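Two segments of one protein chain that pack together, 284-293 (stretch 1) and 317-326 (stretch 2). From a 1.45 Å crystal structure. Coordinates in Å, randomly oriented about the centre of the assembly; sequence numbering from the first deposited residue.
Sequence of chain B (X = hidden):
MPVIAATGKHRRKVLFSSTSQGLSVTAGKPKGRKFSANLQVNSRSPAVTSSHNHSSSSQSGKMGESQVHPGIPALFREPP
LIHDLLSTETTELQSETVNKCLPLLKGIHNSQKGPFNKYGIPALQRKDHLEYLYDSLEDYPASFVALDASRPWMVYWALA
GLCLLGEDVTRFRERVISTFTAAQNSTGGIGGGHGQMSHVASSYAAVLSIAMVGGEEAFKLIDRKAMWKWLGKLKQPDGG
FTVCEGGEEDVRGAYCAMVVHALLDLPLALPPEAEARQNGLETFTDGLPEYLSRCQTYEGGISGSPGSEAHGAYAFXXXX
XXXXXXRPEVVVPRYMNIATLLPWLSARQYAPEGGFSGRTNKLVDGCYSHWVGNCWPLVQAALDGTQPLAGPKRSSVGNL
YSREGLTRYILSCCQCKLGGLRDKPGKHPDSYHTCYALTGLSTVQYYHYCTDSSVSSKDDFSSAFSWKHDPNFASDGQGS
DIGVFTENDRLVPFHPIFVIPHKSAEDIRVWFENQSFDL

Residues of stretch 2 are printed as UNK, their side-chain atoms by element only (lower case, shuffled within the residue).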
# COMPACT_ATOMS: atom_id res chain seq x y z
N PHE B 284 18.61 4.72 -12.30
CA PHE B 284 17.46 4.04 -11.65
C PHE B 284 16.32 5.00 -11.35
O PHE B 284 15.15 4.56 -11.27
CB PHE B 284 17.92 3.37 -10.36
CG PHE B 284 18.55 2.02 -10.59
CD1 PHE B 284 19.90 1.90 -10.92
CD2 PHE B 284 17.78 0.87 -10.58
CE1 PHE B 284 20.48 0.62 -11.16
CE2 PHE B 284 18.35 -0.37 -10.79
CZ PHE B 284 19.69 -0.51 -11.11
N THR B 285 16.63 6.29 -11.20
CA THR B 285 15.59 7.26 -10.78
C THR B 285 15.02 8.04 -11.97
O THR B 285 14.07 8.79 -11.82
CB THR B 285 16.13 8.21 -9.69
OG1 THR B 285 17.27 8.92 -10.24
CG2 THR B 285 16.52 7.43 -8.42
N ASP B 286 15.59 7.87 -13.15
CA ASP B 286 15.09 8.58 -14.35
C ASP B 286 13.67 8.19 -14.64
O ASP B 286 13.37 7.00 -14.76
CB ASP B 286 15.98 8.23 -15.52
CG ASP B 286 17.16 9.14 -15.68
OD1 ASP B 286 17.21 10.20 -15.05
OD2 ASP B 286 18.04 8.77 -16.51
N GLY B 287 12.77 9.17 -14.72
CA GLY B 287 11.37 8.94 -15.06
C GLY B 287 10.59 8.44 -13.85
O GLY B 287 9.35 8.26 -13.95
N LEU B 288 11.24 8.22 -12.71
CA LEU B 288 10.56 7.60 -11.55
C LEU B 288 9.57 8.52 -10.80
O LEU B 288 8.42 8.16 -10.63
CB LEU B 288 11.60 7.05 -10.57
CG LEU B 288 11.02 6.39 -9.30
CD1 LEU B 288 10.01 5.26 -9.64
CD2 LEU B 288 12.19 5.87 -8.49
N PRO B 289 9.97 9.75 -10.44
CA PRO B 289 8.94 10.57 -9.77
C PRO B 289 7.79 10.93 -10.74
O PRO B 289 6.66 11.10 -10.28
CB PRO B 289 9.72 11.83 -9.28
CG PRO B 289 10.92 11.92 -10.24
CD PRO B 289 11.28 10.44 -10.58
N GLU B 290 8.08 11.09 -12.03
CA GLU B 290 7.01 11.32 -13.00
C GLU B 290 6.04 10.11 -13.03
O GLU B 290 4.80 10.31 -13.06
CB GLU B 290 7.60 11.54 -14.39
CG GLU B 290 8.49 12.80 -14.46
CD GLU B 290 9.94 12.55 -14.17
OE1 GLU B 290 10.31 11.52 -13.62
OE2 GLU B 290 10.76 13.44 -14.51
N TYR B 291 6.56 8.89 -12.99
CA TYR B 291 5.73 7.70 -12.93
C TYR B 291 4.88 7.75 -11.66
O TYR B 291 3.66 7.50 -11.69
CB TYR B 291 6.63 6.48 -12.94
CG TYR B 291 5.95 5.21 -12.49
CD1 TYR B 291 5.12 4.50 -13.35
CD2 TYR B 291 6.11 4.74 -11.20
CE1 TYR B 291 4.49 3.31 -12.95
CE2 TYR B 291 5.53 3.61 -10.77
CZ TYR B 291 4.68 2.90 -11.59
OH TYR B 291 4.17 1.71 -11.13
N LEU B 292 5.49 8.09 -10.53
CA LEU B 292 4.69 8.10 -9.29
C LEU B 292 3.60 9.20 -9.36
O LEU B 292 2.47 8.99 -8.90
CB LEU B 292 5.60 8.34 -8.09
CG LEU B 292 6.65 7.24 -7.89
CD1 LEU B 292 7.70 7.59 -6.79
CD2 LEU B 292 5.95 5.89 -7.53
N SER B 293 3.91 10.38 -9.94
CA SER B 293 2.88 11.41 -10.09
C SER B 293 1.68 10.87 -10.91
O SER B 293 0.52 11.23 -10.64
CB SER B 293 3.50 12.57 -10.86
OG SER B 293 2.49 13.51 -11.24
N UNK B 317 3.98 3.42 -0.34
CA UNK B 317 5.11 3.09 -1.23
C UNK B 317 5.56 4.29 -2.07
O UNK B 317 6.75 4.54 -2.24
c UNK B 317 4.66 1.97 -2.20
s UNK B 317 4.48 0.34 -1.40
N UNK B 318 4.59 5.01 -2.65
CA UNK B 318 4.92 6.15 -3.50
C UNK B 318 5.55 7.30 -2.73
O UNK B 318 6.53 7.88 -3.20
c UNK B 318 3.67 6.65 -4.27
N UNK B 319 4.97 7.65 -1.57
CA UNK B 319 5.49 8.81 -0.82
C UNK B 319 6.86 8.46 -0.24
O UNK B 319 7.77 9.31 -0.27
c UNK B 319 2.19 9.84 0.95
c UNK B 319 4.55 9.17 0.31
c UNK B 319 3.22 9.79 -0.19
c UNK B 319 3.49 11.20 -0.81
N UNK B 320 7.04 7.23 0.27
CA UNK B 320 8.33 6.85 0.81
C UNK B 320 9.36 6.83 -0.34
O UNK B 320 10.49 7.29 -0.17
c UNK B 320 8.26 5.44 1.49
N UNK B 321 8.97 6.31 -1.52
CA UNK B 321 9.91 6.32 -2.65
C UNK B 321 10.26 7.76 -3.04
O UNK B 321 11.44 8.03 -3.31
s UNK B 321 10.45 5.20 -5.12
c UNK B 321 9.25 5.57 -3.84
N UNK B 322 9.28 8.68 -3.05
CA UNK B 322 9.60 10.10 -3.39
C UNK B 322 10.61 10.67 -2.40
O UNK B 322 11.53 11.39 -2.81
c UNK B 322 8.34 10.99 -3.37
c UNK B 322 8.11 11.22 -5.92
c UNK B 322 6.19 11.64 -4.36
c UNK B 322 7.45 10.81 -4.60
N UNK B 323 10.48 10.30 -1.12
CA UNK B 323 11.41 10.79 -0.12
C UNK B 323 12.79 10.14 -0.20
O UNK B 323 13.72 10.60 0.50
s UNK B 323 9.34 11.77 1.48
c UNK B 323 10.79 10.63 1.30
N UNK B 324 12.97 9.07 -0.98
CA UNK B 324 14.32 8.60 -1.32
C UNK B 324 14.99 9.41 -2.44
O UNK B 324 16.19 9.22 -2.74
c UNK B 324 13.73 4.78 -1.37
c UNK B 324 15.14 6.02 0.22
c UNK B 324 13.95 6.12 -0.72
c UNK B 324 14.22 7.13 -1.80
N UNK B 325 14.23 10.29 -3.07
CA UNK B 325 14.74 11.06 -4.21
C UNK B 325 15.21 12.47 -3.88
O UNK B 325 15.87 13.10 -4.71
c UNK B 325 13.70 11.13 -5.34
c UNK B 325 14.24 8.79 -6.17
c UNK B 325 13.14 9.76 -5.72
c UNK B 325 12.06 9.92 -6.81
N UNK B 326 14.81 12.99 -2.73
CA UNK B 326 15.23 14.35 -2.34
C UNK B 326 14.48 14.71 -1.08
O UNK B 326 13.87 13.82 -0.43

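Position 317 carries one carbon followed by one sulfur, the pattern of cysteine. Its CA-to-CB bond points sideways and its side chain is too far from stretch 1 for contact, so Cys 317 fills buried space beside the contact.

Position 318 has a single side-chain carbon, and its CA-to-CB bond points toward stretch 1. That carbon lies 4.1 Å from CD2 of Leu 292, and the backbone O of 318 lies 3.8 Å from CD1 of the same leucine. One carbon means alanine. The CA atoms of Ala 318 and Leu 292 are 6.1 Å apart, and so small a side chain leaves the leucine room to lie against the helix backbone.

At 319 four carbons fork at the second, which is leucine. The CA-to-CB bond of Leu 319 points away from stretch 1, and its apolar branches suit the buried surroundings on that side. Position 320, again one carbon and out of reach of the contact, is alanine; Ala 320 is buried, and its small apolar side chain needs little room there.

Position 321 shows one carbon, then one sulfur, with its CA-to-CB bond toward stretch 1. The carbon is 3.9 Å from CD1 of Leu 292, and the sulfur is 3.9 Å from CD2 of Leu 288. This is Cys 321, whose t rotamer (chi1 -167°) places a compact, fairly apolar side chain against two leucines.

Position 322 has four carbons forked at the second. One terminal carbon lies 3.8 Å from CB of Pro 289 and also 3.8 Å from CD1 of Leu 292. This is leucine. The CA-to-CB bond of Leu 322 points sideways, but its long branched chain brings CD2 to both partners.

Position 323, with one carbon and one sulfur, is cysteine, and 324, with four carbons forked at the second, is leucine. Cys 323 and Leu 324 are both out of reach of stretch 1, and their largely apolar side chains suit buried sites.

At 325 four carbons again fork at the second, and the CA-to-CB bond points toward stretch 1. One terminal carbon lies 3.5 Å from CG2 of Thr 285 and 4.3 Å from CD2 of Leu 288; the other lies 3.9 Å from CD of Pro 289. This is Leu 325, whose fork lets CD2 reach two residues and CD1 a third.

Position 326 has no side-chain atoms and is glycine. Gly 326 is the first residue to leave helical phi/psi, with positive phi, a region that glycine enters readily.

The contact works by apolar packing, with no hydrogen bond across it. The helices run nearly antiparallel, at 156°, so Leu 292 packs on Ala 318, Cys 321 and Leu 322, while Thr 285, in the loop before the helix, meets Leu 325. Together the two stretches bury 338 Å², with Leu 292 and Leu 325 contributing the largest covered areas.

Stretch 2, residues 317-326: CALACLCLLG
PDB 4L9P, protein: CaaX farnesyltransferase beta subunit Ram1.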